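PDB 3HRS: metalloregulator ScaR from Streptococcus gordonii, which probably binds DNA as a homodimer to repress transcription in response to manganese, as a metalloregulator of the DtxR/MntR family. Local coordinates for residues E137-T142 with I153-H158. Numbering follows the deposited sequence.
Sequences EKHKLT and ILARVH. With SO4 (sulfate ion), chain C.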
loop_
_atom_site.group_PDB
_atom_site.type_symbol
_atom_site.label_atom_id
_atom_site.label_comp_id
_atom_site.label_asym_id
_atom_site.label_seq_id
_atom_site.Cartn_x
_atom_site.Cartn_y
_atom_site.Cartn_z
ATOM N N GLU A 137 -12.853 -1.431 22.682
ATOM C CA GLU A 137 -13.373 -0.168 22.173
ATOM C C GLU A 137 -13.540 0.923 23.226
ATOM O O GLU A 137 -14.067 0.677 24.285
ATOM C CB GLU A 137 -14.672 -0.384 21.401
ATOM C CG GLU A 137 -14.519 -1.427 20.299
ATOM C CD GLU A 137 -14.125 -0.855 18.946
ATOM O OE1 GLU A 137 -14.243 -1.598 17.947
ATOM O OE2 GLU A 137 -13.711 0.319 18.862
ATOM N N LYS A 138 -13.068 2.132 22.924
ATOM C CA LYS A 138 -13.248 3.256 23.835
ATOM C C LYS A 138 -14.728 3.527 23.966
ATOM O O LYS A 138 -15.204 3.829 25.053
ATOM C CB LYS A 138 -12.540 4.499 23.309
ATOM C CG LYS A 138 -12.516 5.740 24.219
ATOM C CD LYS A 138 -11.869 6.932 23.457
ATOM C CE LYS A 138 -12.112 8.304 24.117
ATOM N NZ LYS A 138 -11.911 9.486 23.187
ATOM N N HIS A 139 -15.453 3.401 22.859
ATOM C CA HIS A 139 -16.868 3.760 22.829
ATOM C C HIS A 139 -17.807 2.593 22.595
ATOM O O HIS A 139 -17.997 2.158 21.448
ATOM C CB HIS A 139 -17.149 4.817 21.763
ATOM C CG HIS A 139 -16.345 6.052 21.938
ATOM N ND1 HIS A 139 -15.943 6.498 23.176
ATOM C CD2 HIS A 139 -15.863 6.939 21.036
ATOM C CE1 HIS A 139 -15.240 7.608 23.031
ATOM N NE2 HIS A 139 -15.183 7.901 21.744
ATOM N N LYS A 140 -18.441 2.134 23.674
ATOM C CA LYS A 140 -19.378 1.034 23.575
ATOM C C LYS A 140 -20.852 1.449 23.566
ATOM O O LYS A 140 -21.680 0.747 22.991
ATOM C CB LYS A 140 -19.090 0.001 24.658
ATOM C CG LYS A 140 -18.190 -1.108 24.157
ATOM C CD LYS A 140 -17.699 -1.996 25.281
ATOM C CE LYS A 140 -16.461 -1.414 25.936
ATOM N NZ LYS A 140 -15.939 -2.334 26.983
ATOM N N LEU A 141 -21.179 2.585 24.175
ATOM C CA LEU A 141 -22.584 2.971 24.366
ATOM C C LEU A 141 -23.297 3.381 23.069
ATOM O O LEU A 141 -23.041 4.449 22.501
ATOM C CB LEU A 141 -22.699 4.059 25.438
ATOM C CG LEU A 141 -24.080 4.485 25.965
ATOM C CD1 LEU A 141 -24.559 5.801 25.355
ATOM C CD2 LEU A 141 -25.129 3.396 25.783
ATOM N N THR A 142 -24.199 2.515 22.613
ATOM C CA THR A 142 -24.922 2.722 21.356
ATOM C C THR A 142 -26.157 3.607 21.562
ATOM O O THR A 142 -26.651 3.736 22.676
ATOM C CB THR A 142 -25.300 1.368 20.684
ATOM O OG1 THR A 142 -25.831 1.603 19.376
ATOM C CG2 THR A 142 -26.337 0.632 21.485
ATOM N N ILE A 153 -22.339 13.394 22.747
ATOM C CA ILE A 153 -21.347 13.443 21.675
ATOM C C ILE A 153 -21.510 12.234 20.767
ATOM O O ILE A 153 -21.680 11.106 21.239
ATOM C CB ILE A 153 -19.904 13.393 22.179
ATOM C CG1 ILE A 153 -19.750 14.078 23.532
ATOM C CG2 ILE A 153 -18.982 14.038 21.168
ATOM C CD1 ILE A 153 -18.303 14.009 24.051
ATOM N N LEU A 154 -21.458 12.466 19.463
ATOM C CA LEU A 154 -21.464 11.363 18.511
ATOM C C LEU A 154 -20.054 10.813 18.405
ATOM O O LEU A 154 -19.265 11.267 17.580
ATOM C CB LEU A 154 -21.923 11.844 17.147
ATOM C CG LEU A 154 -22.196 10.686 16.208
ATOM C CD1 LEU A 154 -22.681 9.540 17.046
ATOM C CD2 LEU A 154 -23.236 11.105 15.189
ATOM N N ALA A 155 -19.739 9.822 19.233
ATOM C CA ALA A 155 -18.346 9.419 19.423
ATOM C C ALA A 155 -17.810 8.424 18.405
ATOM O O ALA A 155 -16.660 8.546 17.987
ATOM C CB ALA A 155 -18.112 8.932 20.827
ATOM N N ARG A 156 -18.618 7.446 18.006
ATOM C CA ARG A 156 -18.187 6.516 16.956
ATOM C C ARG A 156 -19.335 6.122 16.035
ATOM O O ARG A 156 -20.494 6.250 16.387
ATOM C CB ARG A 156 -17.510 5.277 17.560
ATOM C CG ARG A 156 -17.394 4.101 16.612
ATOM C CD ARG A 156 -16.514 2.980 17.173
ATOM N NE ARG A 156 -17.178 2.140 18.165
ATOM C CZ ARG A 156 -17.287 0.816 18.071
ATOM N NH1 ARG A 156 -16.796 0.169 17.021
ATOM N NH2 ARG A 156 -17.894 0.131 19.031
ATOM N N VAL A 157 -19.000 5.673 14.838
ATOM C CA VAL A 157 -19.983 5.146 13.908
ATOM C C VAL A 157 -19.315 3.948 13.271
ATOM O O VAL A 157 -18.096 3.886 13.195
ATOM C CB VAL A 157 -20.327 6.147 12.798
ATOM C CG1 VAL A 157 -20.627 7.498 13.379
ATOM C CG2 VAL A 157 -19.180 6.257 11.820
ATOM N N HIS A 158 -20.102 2.981 12.831
ATOM C CA HIS A 158 -19.527 1.814 12.194
ATOM C C HIS A 158 -19.019 2.213 10.830
ATOM O O HIS A 158 -19.557 3.109 10.217
ATOM C CB HIS A 158 -20.553 0.673 12.100
ATOM C CG HIS A 158 -20.536 -0.241 13.284
ATOM N ND1 HIS A 158 -19.691 -1.327 13.370
ATOM C CD2 HIS A 158 -21.234 -0.214 14.444
ATOM C CE1 HIS A 158 -19.880 -1.937 14.528
ATOM N NE2 HIS A 158 -20.808 -1.280 15.199
HETATM S S SO4 C . -16.570 -0.798 12.828
HETATM O O1 SO4 C . -16.817 0.343 13.721
HETATM O O2 SO4 C . -16.647 -2.016 13.629
HETATM O O3 SO4 C . -17.579 -0.873 11.762
HETATM O O4 SO4 C . -15.227 -0.675 12.236
#
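His139, in the irregular loop 137-142, lies across from Arg156 on strand 150-157, their CA atoms 6.6 Å apart, and the two backbones exchange no hydrogen bond. Arg156 bridges them instead. Its CG stands anti to the backbone N (chi1 163°) and the extended chain bends at chi3, which brings the guanidinium to the carbonyl of His139 and the carboxylate of Glu137. Arg156 NH2 donates to His139 O at 3.2 Å, the oxygen lying 15° out of the guanidinium plane, and NE adds a weak bond to the same oxygen. The Glu137 carboxylate stacks over one face of the guanidinium, the two planes 24° apart. OE1 of Glu137 sits 3.2 Å from Arg156 NH1, but well out of the plane, so the salt bridge rests on charge alone. Arg76 shares this carboxylate through OE2. The pairing joins the loop that follows helix 106-115 to the first strand of a five-stranded antiparallel sheet, consistent with an SH3-like FeoA fold. At Ala155 and Arg156 this strand forms a classic beta bulge opposite Tyr210, and both residues face the loop; the methyl of Ala155 is modelled over one face of the His139 imidazole, too close for a CH-pi contact to be relied on. A sulfate, probably from the crystallisation liquor, accepts a bond from His158 ND1 to O3 (2.7 Å) and a weak one from Arg156 NH1 to O1. Arg76 and the backbone N of Asp159, a zinc ligand in another structure of this protein, also hold the anion.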